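Heme-binding protein A / AI-2 binding protein A (Helicobacter pylori SS1, PDB 6OFQ) binds peptides such as STSA in the periplasm, as a type II substrate-binding protein, and probably delivers them to an ABC transporter. Local coordinates at residues A[55-58]-A[59-63]; A[177-181]-A[182-186]; A[451-455]-A[456-460]; A[472-476]-A[477-481]. One frame throughout, in Å; residues are numbered along the deposited sequence.

Interaction 1: residues A[55-58]-A[59-63]; sequences YVAT and GNIYD
Thr58 O takes two backbone donors across this turn of helix. Tyr62 N lies 3.0 Å from Thr58 O, and Ile61 N lies 3.1 Å from the same oxygen. Upstream, Gly59 N gives the ordinary i to i+4 bond to Tyr55 O, while Asn60 N donates to Ala57 O three residues back and Ile61 N keeps only a weak bond to that oxygen. This mixture of i+3 and i+4 bonds marks the helix as it winds down.

A side-chain bond belongs to Asn60. With CG beside its own backbone N (chi1 -79°), its amide turns back along the helix and ND2 meets Val56 O at 2.8 Å, in the amide plane. The same amide also serves Asn524 O through ND2 and Phe526 N through OD1, so its flip state is well defined.

Among the nonpolar contacts, the Tyr62 ring has Ile61 CG2 over the centre of one face, 3.9 Å above the plane, and Thr58 CB at its edge, 3.9 Å from Tyr62 CD2. Its hydroxyl bonds to Met44 O.

Helix 52-61 packs against a mixed five-stranded sheet: Val56 on Phe35 and Arg37 of strand 32-37, Ile61 on Phe216 of strand 214-220 and on Leu227 of strand 224-229.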
loop_
_atom_site.group_PDB
_atom_site.type_symbol
_atom_site.label_atom_id
_atom_site.label_comp_id
_atom_site.label_asym_id
_atom_site.label_seq_id
_atom_site.Cartn_x
_atom_site.Cartn_y
_atom_site.Cartn_z
ATOM N N TYR A 55 1.262 5.432 5.545
ATOM C CA TYR A 55 2.011 6.200 4.556
ATOM C C TYR A 55 1.481 7.572 4.270
ATOM O O TYR A 55 2.231 8.346 3.653
ATOM C CB TYR A 55 2.217 5.369 3.268
ATOM C CG TYR A 55 3.014 4.100 3.459
ATOM C CD1 TYR A 55 3.930 3.897 4.478
ATOM C CD2 TYR A 55 2.900 3.051 2.510
ATOM C CE1 TYR A 55 4.633 2.722 4.558
ATOM C CE2 TYR A 55 3.640 1.913 2.559
ATOM C CZ TYR A 55 4.505 1.722 3.607
ATOM O OH TYR A 55 5.308 0.589 3.647
ATOM N N VAL A 56 0.241 7.862 4.693
ATOM C CA VAL A 56 -0.203 9.243 4.579
ATOM C C VAL A 56 0.796 10.204 5.219
ATOM O O VAL A 56 1.207 11.185 4.573
ATOM C CB VAL A 56 -1.602 9.416 5.211
ATOM C CG1 VAL A 56 -1.983 10.902 5.195
ATOM C CG2 VAL A 56 -2.658 8.566 4.516
ATOM N N ALA A 57 1.205 9.936 6.442
ATOM C CA ALA A 57 2.206 10.801 7.068
ATOM C C ALA A 57 3.633 10.602 6.542
ATOM O O ALA A 57 4.284 11.574 6.129
ATOM C CB ALA A 57 2.203 10.669 8.585
ATOM N N THR A 58 4.054 9.341 6.476
ATOM C CA THR A 58 5.471 9.118 6.193
ATOM C C THR A 58 5.860 9.524 4.775
ATOM O O THR A 58 6.961 9.998 4.523
ATOM C CB THR A 58 5.877 7.665 6.470
ATOM O OG1 THR A 58 5.199 6.815 5.538
ATOM C CG2 THR A 58 5.611 7.218 7.855
ATOM N N GLY A 59 4.929 9.389 3.825
ATOM C CA GLY A 59 5.194 9.785 2.450
ATOM C C GLY A 59 5.459 11.262 2.260
ATOM O O GLY A 59 6.060 11.675 1.259
ATOM N N ASN A 60 4.978 12.095 3.178
ATOM C CA ASN A 60 5.240 13.512 3.142
ATOM C C ASN A 60 6.559 13.920 3.876
ATOM O O ASN A 60 7.062 15.008 3.603
ATOM C CB ASN A 60 4.058 14.202 3.828
ATOM C CG ASN A 60 2.854 14.305 2.923
ATOM O OD1 ASN A 60 2.863 15.110 2.006
ATOM N ND2 ASN A 60 1.823 13.498 3.172
ATOM N N ILE A 61 7.014 13.060 4.768
ATOM C CA ILE A 61 8.152 13.341 5.658
ATOM C C ILE A 61 9.440 12.868 5.003
ATOM O O ILE A 61 10.520 13.510 5.139
ATOM C CB ILE A 61 7.904 12.649 7.013
ATOM C CG1 ILE A 61 6.764 13.389 7.741
ATOM C CG2 ILE A 61 9.188 12.556 7.829
ATOM C CD1 ILE A 61 6.241 12.616 8.946
ATOM N N TYR A 62 9.405 11.697 4.362
ATOM C CA TYR A 62 10.624 11.056 3.868
ATOM C C TYR A 62 10.694 11.114 2.340
ATOM O O TYR A 62 9.668 11.090 1.672
ATOM C CB TYR A 62 10.717 9.575 4.214
ATOM C CG TYR A 62 10.739 9.272 5.702
ATOM C CD1 TYR A 62 11.904 9.376 6.431
ATOM C CD2 TYR A 62 9.595 8.918 6.383
ATOM C CE1 TYR A 62 11.974 9.056 7.778
ATOM C CE2 TYR A 62 9.666 8.574 7.718
ATOM C CZ TYR A 62 10.858 8.625 8.408
ATOM O OH TYR A 62 10.883 8.228 9.734
ATOM N N ASP A 63 11.921 11.153 1.815
ATOM C CA ASP A 63 12.212 10.852 0.431
ATOM C C ASP A 63 12.908 9.542 0.244
ATOM O O ASP A 63 13.460 8.931 1.164
ATOM C CB ASP A 63 13.090 11.930 -0.170
ATOM C CG ASP A 63 12.380 13.265 -0.195
ATOM O OD1 ASP A 63 11.244 13.349 -0.733
ATOM O OD2 ASP A 63 12.926 14.269 0.316
#

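Interaction 2: residues A[177-181]-A[182-186]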
loop_
_atom_site.group_PDB
_atom_site.type_symbol
_atom_site.label_atom_id
_atom_site.label_comp_id
_atom_site.label_asym_id
_atom_site.label_seq_id
_atom_site.Cartn_x
_atom_site.Cartn_y
_atom_site.Cartn_z
ATOM N N ALA A 177 11.930 0.904 -9.876
ATOM C CA ALA A 177 10.665 1.386 -9.330
ATOM C C ALA A 177 10.526 1.040 -7.841
ATOM O O ALA A 177 10.052 1.852 -7.027
ATOM C CB ALA A 177 9.518 0.725 -10.081
ATOM N N ASN A 178 11.097 -0.086 -7.439
ATOM C CA ASN A 178 11.100 -0.507 -6.047
ATOM C C ASN A 178 11.736 0.568 -5.149
ATOM O O ASN A 178 11.358 0.825 -3.975
ATOM C CB ASN A 178 11.800 -1.819 -5.759
ATOM C CG ASN A 178 11.079 -3.005 -6.320
ATOM O OD1 ASN A 178 9.888 -2.974 -6.645
ATOM N ND2 ASN A 178 11.858 -4.068 -6.390
ATOM N N LEU A 179 12.811 1.161 -5.668
ATOM C CA LEU A 179 13.576 2.163 -4.922
ATOM C C LEU A 179 12.767 3.401 -4.680
ATOM O O LEU A 179 13.200 4.261 -3.899
ATOM C CB LEU A 179 14.895 2.547 -5.651
ATOM C CG LEU A 179 15.799 1.348 -5.867
ATOM C CD1 LEU A 179 17.031 1.896 -6.617
ATOM C CD2 LEU A 179 16.177 0.738 -4.565
ATOM N N GLY A 180 11.594 3.598 -5.289
ATOM C CA GLY A 180 10.642 4.667 -5.002
ATOM C C GLY A 180 9.648 4.297 -3.952
ATOM O O GLY A 180 8.843 5.168 -3.605
ATOM N N MET A 181 9.659 3.080 -3.438
ATOM C CA MET A 181 8.638 2.624 -2.474
ATOM C C MET A 181 8.941 3.138 -1.055
ATOM O O MET A 181 10.107 3.211 -0.665
ATOM C CB MET A 181 8.487 1.125 -2.515
ATOM C CG MET A 181 7.929 0.650 -3.833
ATOM S SD MET A 181 7.848 -1.125 -4.047
ATOM C CE MET A 181 6.833 -1.587 -2.635
ATOM N N ASP A 182 7.863 3.293 -0.281
ATOM C CA ASP A 182 7.947 3.885 1.042
ATOM C C ASP A 182 8.921 3.128 1.986
ATOM O O ASP A 182 9.587 3.793 2.785
ATOM C CB ASP A 182 6.553 3.909 1.627
ATOM C CG ASP A 182 5.598 4.768 0.827
ATOM O OD1 ASP A 182 5.138 4.248 -0.205
ATOM O OD2 ASP A 182 5.353 5.926 1.194
ATOM N N PHE A 183 8.990 1.810 1.879
ATOM C CA PHE A 183 9.850 1.062 2.797
ATOM C C PHE A 183 11.315 1.353 2.623
ATOM O O PHE A 183 12.112 1.014 3.501
ATOM C CB PHE A 183 9.510 -0.441 2.785
ATOM C CG PHE A 183 10.116 -1.208 1.624
ATOM C CD1 PHE A 183 9.634 -1.178 0.323
ATOM C CD2 PHE A 183 11.240 -2.001 1.842
ATOM C CE1 PHE A 183 10.140 -1.957 -0.699
ATOM C CE2 PHE A 183 11.750 -2.788 0.830
ATOM C CZ PHE A 183 11.266 -2.733 -0.464
ATOM N N LEU A 184 11.669 1.920 1.464
ATOM C CA LEU A 184 13.044 2.280 1.167
ATOM C C LEU A 184 13.293 3.757 1.335
ATOM O O LEU A 184 14.253 4.322 0.770
ATOM C CB LEU A 184 13.436 1.761 -0.214
ATOM C CG LEU A 184 13.403 0.252 -0.298
ATOM C CD1 LEU A 184 13.677 -0.181 -1.741
ATOM C CD2 LEU A 184 14.336 -0.453 0.704
ATOM N N SER A 185 12.476 4.421 2.136
ATOM C CA SER A 185 12.739 5.766 2.575
ATOM C C SER A 185 14.088 5.960 3.286
ATOM O O SER A 185 14.582 5.029 3.938
ATOM C CB SER A 185 11.633 6.133 3.554
ATOM O OG SER A 185 10.368 6.312 2.968
ATOM N N ILE A 186 14.638 7.143 3.093
ATOM C CA ILE A 186 15.947 7.457 3.686
ATOM C C ILE A 186 15.788 8.123 5.063
ATOM O O ILE A 186 15.304 9.249 5.121
ATOM C CB ILE A 186 16.800 8.296 2.746
ATOM C CG1 ILE A 186 16.953 7.640 1.351
ATOM C CG2 ILE A 186 18.185 8.512 3.348
ATOM C CD1 ILE A 186 17.335 6.177 1.342
HETATM O O HOH W 1 15.173 4.680 -1.944
#
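Asp182 O is gripped twice by one residue: Ser185 OG lies 2.6 Å from Asp182 O, in the carbonyl plane on a lone pair, and Ser185 N lies 3.0 Å from the same oxygen. Both bonds tie the serine back over the turn. One residue earlier, Met181 O receives Leu184 N at 2.9 Å, closing a short 3-10 turn. A water donates to both Leu179 O and Leu184 O and so bridges 177-181 and 182-186.

The apolar part centres on Phe183. Its CG is set between the backbone N and the carbonyl carbon, bringing the CD1-CE1 side of the ring against Met181. Met181 CB lies 3.8 Å from Phe183 CD1, and the bend at chi3 of the methionine (57°) returns Met181 CE to 3.8 Å from Phe183 CE1. The sulfur itself is at the ring edge, 90° off the ring normal, with Met181 SD 5.5 Å from the centroid of the Phe183 ring, a Met-aromatic contact. Leu184 CG sits over the centre of one face of that ring, while Leu184 CD1 turns to Leu179 CD2 at 3.9 Å.

Just after helix 175-178 these side chains pack on two neighbouring helices: Phe183 meets the ring of Tyr143, with the planes about 10° apart, and Met147, both on helix 142-147, while Leu179 and Leu184 share Phe123 of helix 116-127.

Interaction 3: residues A[451-455]-A[456-460]; sequences IPTQN and GSFYK
The Phe458 ring carries Asn455 O on one face, 3.8 Å above its plane and offset toward the rim, and Thr453 CG2 approaches the far end of the ring at 3.8 Å from Phe458 CZ. The threonine methyl comes at a slant. A second flat group, the Asn455 amide, meets the backbone of Tyr459 through both of its polar atoms. Asn455 OD1 accepts from Tyr459 N at 3.0 Å, with the donor above the carbonyl plane, and Asn455 ND2 donates to Tyr459 O at 3.1 Å, tilted 23° from the amide plane. What allows this reach is a CG trans to the backbone N (chi1 -178°), which carries the amide forward past the turn.

The loop joins helix 445-449 to helix 462-473. Its backbone follows a type I beta turn from Asn455 to Phe458, closed by Phe458 N to Asn455 O at 2.9 Å. Before it, Thr453 OG1 accepts from Asn455 N at 2.9 Å, an ST turn; that hydroxyl also bonds to Ala447 O. A water lies 3.0 Å from Asn455 OD1 and accepts from Ser457 N.

Two bonds to one residue fix the rotation of the Asn455 amide, and its ND2 has a further acceptor in Ser444 O, just before helix 445-449. A buried asparagine thus pairs both polar atoms with backbone groups, with a water also near OD1, holding a loop that lacks helix or strand in a defined shape, while the Thr453 methyl and Phe458 ring supply the apolar side of the contact.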
loop_
_atom_site.group_PDB
_atom_site.type_symbol
_atom_site.label_atom_id
_atom_site.label_comp_id
_atom_site.label_asym_id
_atom_site.label_seq_id
_atom_site.Cartn_x
_atom_site.Cartn_y
_atom_site.Cartn_z
ATOM N N ILE A 451 7.246 -13.941 7.860
ATOM C CA ILE A 451 6.276 -13.816 8.949
ATOM C C ILE A 451 6.645 -12.560 9.698
ATOM O O ILE A 451 7.791 -12.439 10.174
ATOM C CB ILE A 451 6.442 -14.968 9.966
ATOM C CG1 ILE A 451 6.125 -16.306 9.323
ATOM C CG2 ILE A 451 5.556 -14.708 11.175
ATOM C CD1 ILE A 451 6.735 -17.426 10.177
ATOM N N PRO A 452 5.750 -11.587 9.833
ATOM C CA PRO A 452 4.404 -11.578 9.278
ATOM C C PRO A 452 4.449 -11.529 7.751
ATOM O O PRO A 452 5.457 -11.080 7.171
ATOM C CB PRO A 452 3.832 -10.268 9.797
ATOM C CG PRO A 452 4.702 -9.778 10.911
ATOM C CD PRO A 452 6.030 -10.412 10.686
ATOM N N THR A 453 3.306 -11.887 7.162
ATOM C CA THR A 453 3.165 -12.017 5.727
ATOM C C THR A 453 2.188 -11.006 5.128
ATOM O O THR A 453 1.255 -10.616 5.800
ATOM C CB THR A 453 2.686 -13.423 5.329
ATOM O OG1 THR A 453 2.876 -13.601 3.939
ATOM C CG2 THR A 453 1.246 -13.721 5.753
ATOM N N GLN A 454 2.408 -10.704 3.838
ATOM C CA GLN A 454 1.406 -10.031 3.015
ATOM C C GLN A 454 0.676 -10.958 2.059
ATOM O O GLN A 454 -0.284 -10.524 1.404
ATOM C CB GLN A 454 2.062 -8.916 2.182
ATOM C CG GLN A 454 2.880 -7.996 3.094
ATOM C CD GLN A 454 3.142 -6.620 2.512
ATOM O OE1 GLN A 454 2.273 -5.763 2.611
ATOM N NE2 GLN A 454 4.200 -6.500 1.763
ATOM N N ASN A 455 1.039 -12.235 2.106
ATOM C CA ASN A 455 0.348 -13.242 1.305
ATOM C C ASN A 455 -0.688 -13.880 2.251
ATOM O O ASN A 455 -0.494 -14.942 2.878
ATOM C CB ASN A 455 1.353 -14.250 0.751
ATOM C CG ASN A 455 0.760 -15.310 -0.142
ATOM O OD1 ASN A 455 -0.437 -15.594 -0.082
ATOM N ND2 ASN A 455 1.585 -15.934 -0.972
ATOM N N GLY A 456 -1.827 -13.201 2.334
ATOM C CA GLY A 456 -2.854 -13.530 3.324
ATOM C C GLY A 456 -3.582 -14.813 3.012
ATOM O O GLY A 456 -4.230 -15.355 3.897
ATOM N N SER A 457 -3.468 -15.340 1.807
ATOM C CA SER A 457 -4.021 -16.650 1.448
ATOM C C SER A 457 -3.041 -17.801 1.679
ATOM O O SER A 457 -3.334 -18.959 1.470
ATOM C CB SER A 457 -4.482 -16.670 -0.026
ATOM O OG SER A 457 -5.625 -15.863 -0.188
ATOM N N PHE A 458 -1.810 -17.436 2.031
ATOM C CA PHE A 458 -0.679 -18.367 2.096
ATOM C C PHE A 458 -0.591 -19.211 0.829
ATOM O O PHE A 458 -0.438 -20.437 0.838
ATOM C CB PHE A 458 -0.767 -19.259 3.362
ATOM C CG PHE A 458 -0.506 -18.510 4.656
ATOM C CD1 PHE A 458 -1.462 -17.748 5.252
ATOM C CD2 PHE A 458 0.780 -18.428 5.164
ATOM C CE1 PHE A 458 -1.214 -17.009 6.400
ATOM C CE2 PHE A 458 1.001 -17.793 6.371
ATOM C CZ PHE A 458 0.021 -17.048 6.978
ATOM N N TYR A 459 -0.759 -18.530 -0.306
ATOM C CA TYR A 459 -0.745 -19.236 -1.570
ATOM C C TYR A 459 0.670 -19.662 -1.935
ATOM O O TYR A 459 1.531 -18.795 -2.072
ATOM C CB TYR A 459 -1.324 -18.339 -2.659
ATOM C CG TYR A 459 -1.423 -18.905 -4.040
ATOM C CD1 TYR A 459 -1.947 -20.155 -4.309
ATOM C CD2 TYR A 459 -0.948 -18.178 -5.130
ATOM C CE1 TYR A 459 -1.978 -20.690 -5.592
ATOM C CE2 TYR A 459 -1.020 -18.692 -6.400
ATOM C CZ TYR A 459 -1.571 -19.923 -6.680
ATOM O OH TYR A 459 -1.608 -20.324 -7.983
ATOM N N LYS A 460 0.862 -20.955 -2.103
ATOM C CA LYS A 460 2.185 -21.507 -2.416
ATOM C C LYS A 460 2.092 -22.391 -3.653
ATOM O O LYS A 460 1.682 -23.540 -3.584
ATOM C CB LYS A 460 2.655 -22.340 -1.222
ATOM C CG LYS A 460 2.876 -21.518 0.022
ATOM C CD LYS A 460 3.348 -22.325 1.228
ATOM C CE LYS A 460 4.617 -23.074 0.886
ATOM N NZ LYS A 460 4.975 -23.650 2.212
HETATM O O HOH W 2 -2.584 -13.556 -0.716
#

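Interaction 4: residues A[472-476]-A[477-481]; sequences KRVSD and QKERE
Asp476 and Glu479 meet across the first turn of helix 477-494, with Asp476 OD2 3.4 Å from Glu479 CG. The aspartate points its carboxylate forward, CG trans to the backbone N (chi1 179°), so that Asp476 OD2 reaches Glu479 N at 3.0 Å, on the anti side and 17° out of the carboxylate plane. Its other oxygen, OD1, accepts from a water that in turn takes Lys478 N.

Val474 and Glu479 cross at about a right angle, Val474 CG1 lying 3.7 Å from Glu479 OE1. Against Arg480 the valine runs the opposite way, Val474 CG2 being 3.9 Å from Arg480 CG. The arginine's guanidinium has a water in plane at its edge, 2.9 Å from Arg480 NH1, which also donates to Ser475 O. That group is paired by a salt bridge with Asp434 and bonds to Ala471 O through NE.

Asp476 OD2 and Glu479 OE2 lie 4.3 Å apart; their mutual repulsion is probably offset at Asp476 by the helix N-terminus and the N-H it accepts. Asp476 O takes Arg480 N in an i to i+4 bond. Preceding the helix directly and accepting from Glu479 N through OD2, Asp476 is an aspartate N-cap on the short link between helices 462-473 and 477-494.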
loop_
_atom_site.group_PDB
_atom_site.type_symbol
_atom_site.label_atom_id
_atom_site.label_comp_id
_atom_site.label_asym_id
_atom_site.label_seq_id
_atom_site.Cartn_x
_atom_site.Cartn_y
_atom_site.Cartn_z
ATOM N N LYS A 472 10.802 -11.354 -13.692
ATOM C CA LYS A 472 11.731 -10.360 -13.182
ATOM C C LYS A 472 13.022 -10.283 -13.977
ATOM O O LYS A 472 13.716 -9.247 -14.020
ATOM C CB LYS A 472 12.148 -10.763 -11.776
ATOM C CG LYS A 472 11.044 -10.724 -10.757
ATOM C CD LYS A 472 11.528 -11.370 -9.482
ATOM C CE LYS A 472 10.573 -11.261 -8.295
ATOM N NZ LYS A 472 10.431 -9.852 -7.811
ATOM N N ARG A 473 13.376 -11.390 -14.637
ATOM C CA ARG A 473 14.749 -11.548 -15.167
ATOM C C ARG A 473 14.907 -11.089 -16.588
ATOM O O ARG A 473 16.019 -11.037 -17.112
ATOM C CB ARG A 473 15.206 -13.011 -15.065
ATOM C CG ARG A 473 15.305 -13.548 -13.663
ATOM C CD ARG A 473 16.516 -13.197 -12.846
ATOM N NE ARG A 473 16.314 -13.701 -11.486
ATOM C CZ ARG A 473 15.724 -13.011 -10.497
ATOM N NH1 ARG A 473 15.356 -11.713 -10.582
ATOM N NH2 ARG A 473 15.524 -13.634 -9.351
ATOM N N VAL A 474 13.812 -10.713 -17.226
ATOM C CA VAL A 474 13.840 -10.019 -18.507
ATOM C C VAL A 474 13.175 -8.659 -18.374
ATOM O O VAL A 474 12.265 -8.490 -17.552
ATOM C CB VAL A 474 13.124 -10.816 -19.616
ATOM C CG1 VAL A 474 13.954 -12.057 -19.910
ATOM C CG2 VAL A 474 11.707 -11.228 -19.254
ATOM N N SER A 475 13.630 -7.657 -19.092
ATOM C CA SER A 475 13.142 -6.284 -18.929
ATOM C C SER A 475 12.120 -5.895 -20.008
ATOM O O SER A 475 11.290 -4.994 -19.795
ATOM C CB SER A 475 14.342 -5.310 -18.863
ATOM O OG SER A 475 15.051 -5.412 -20.094
ATOM N N ASP A 476 12.205 -6.539 -21.173
ATOM C CA ASP A 476 11.290 -6.169 -22.219
ATOM C C ASP A 476 9.849 -6.427 -21.779
ATOM O O ASP A 476 9.467 -7.518 -21.345
ATOM C CB ASP A 476 11.546 -7.073 -23.426
ATOM C CG ASP A 476 10.609 -6.783 -24.579
ATOM O OD1 ASP A 476 10.791 -5.809 -25.327
ATOM O OD2 ASP A 476 9.651 -7.523 -24.781
ATOM N N GLN A 477 9.039 -5.402 -21.950
ATOM C CA GLN A 477 7.681 -5.460 -21.403
ATOM C C GLN A 477 6.835 -6.554 -22.078
ATOM O O GLN A 477 6.106 -7.271 -21.408
ATOM C CB GLN A 477 6.988 -4.111 -21.388
ATOM C CG GLN A 477 5.638 -4.124 -20.666
ATOM C CD GLN A 477 4.932 -2.781 -20.628
ATOM O OE1 GLN A 477 3.789 -2.590 -21.099
ATOM N NE2 GLN A 477 5.569 -1.888 -19.927
ATOM N N LYS A 478 6.876 -6.722 -23.381
ATOM C CA LYS A 478 6.125 -7.774 -24.031
ATOM C C LYS A 478 6.508 -9.152 -23.588
ATOM O O LYS A 478 5.608 -9.971 -23.365
ATOM C CB LYS A 478 6.259 -7.692 -25.569
ATOM C CG LYS A 478 5.431 -6.564 -26.155
ATOM C CD LYS A 478 3.990 -6.389 -25.678
ATOM C CE LYS A 478 2.941 -7.143 -26.496
ATOM N NZ LYS A 478 1.553 -6.687 -26.162
ATOM N N GLU A 479 7.815 -9.352 -23.343
ATOM C CA GLU A 479 8.244 -10.651 -22.820
ATOM C C GLU A 479 7.706 -10.904 -21.412
ATOM O O GLU A 479 7.280 -12.000 -21.093
ATOM C CB GLU A 479 9.754 -10.925 -22.843
ATOM C CG GLU A 479 10.343 -10.840 -24.240
ATOM C CD GLU A 479 11.854 -10.986 -24.249
ATOM O OE1 GLU A 479 12.425 -11.453 -23.269
ATOM O OE2 GLU A 479 12.416 -10.714 -25.340
ATOM N N ARG A 480 7.799 -9.885 -20.573
ATOM C CA ARG A 480 7.236 -10.029 -19.221
ATOM C C ARG A 480 5.724 -10.228 -19.271
ATOM O O ARG A 480 5.205 -11.060 -18.513
ATOM C CB ARG A 480 7.573 -8.735 -18.437
ATOM C CG ARG A 480 9.055 -8.549 -18.164
ATOM C CD ARG A 480 9.277 -7.263 -17.348
ATOM N NE ARG A 480 8.878 -7.439 -15.972
ATOM C CZ ARG A 480 8.520 -6.492 -15.103
ATOM N NH1 ARG A 480 8.554 -5.224 -15.373
ATOM N NH2 ARG A 480 8.159 -6.887 -13.896
ATOM N N GLU A 481 5.039 -9.510 -20.142
ATOM C CA GLU A 481 3.582 -9.636 -20.273
ATOM C C GLU A 481 3.223 -11.086 -20.584
ATOM O O GLU A 481 2.288 -11.657 -19.986
ATOM C CB GLU A 481 3.062 -8.725 -21.386
ATOM C CG GLU A 481 1.545 -8.701 -21.548
ATOM C CD GLU A 481 1.138 -7.419 -22.298
ATOM O OE1 GLU A 481 1.718 -7.230 -23.387
ATOM O OE2 GLU A 481 0.465 -6.523 -21.719
HETATM O O HOH W 3 9.744 -3.993 -17.733
HETATM O O HOH W 4 8.118 -4.374 -25.067
#

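Overall arrangement
Interactions 1 and 2 are buried and abut each other: Asp63 O probably accepts from Ile186 N at 2.9 Å, Tyr62 CB packs on Ser185 OG, and Tyr55 CZ on Asp182 CB. Interaction 3 is partly buried and interaction 4 lies at the surface, its centre about 24 Å from the chain centre. Interaction 3 precedes helix 462-473 and interaction 4 takes in its C-terminal end, with nearest atoms about 12 Å apart. Interactions 1 and 3 lie on opposite sides of the chain's centre. Aromatic and aliphatic packing accompanies backbone bonds in interactions 1 and 2. An asparagine amide bonds to backbone in both 1 and 3, within a helix in one and across a loop in the other, whereas carboxylate capping with water bridges characterises interaction 4.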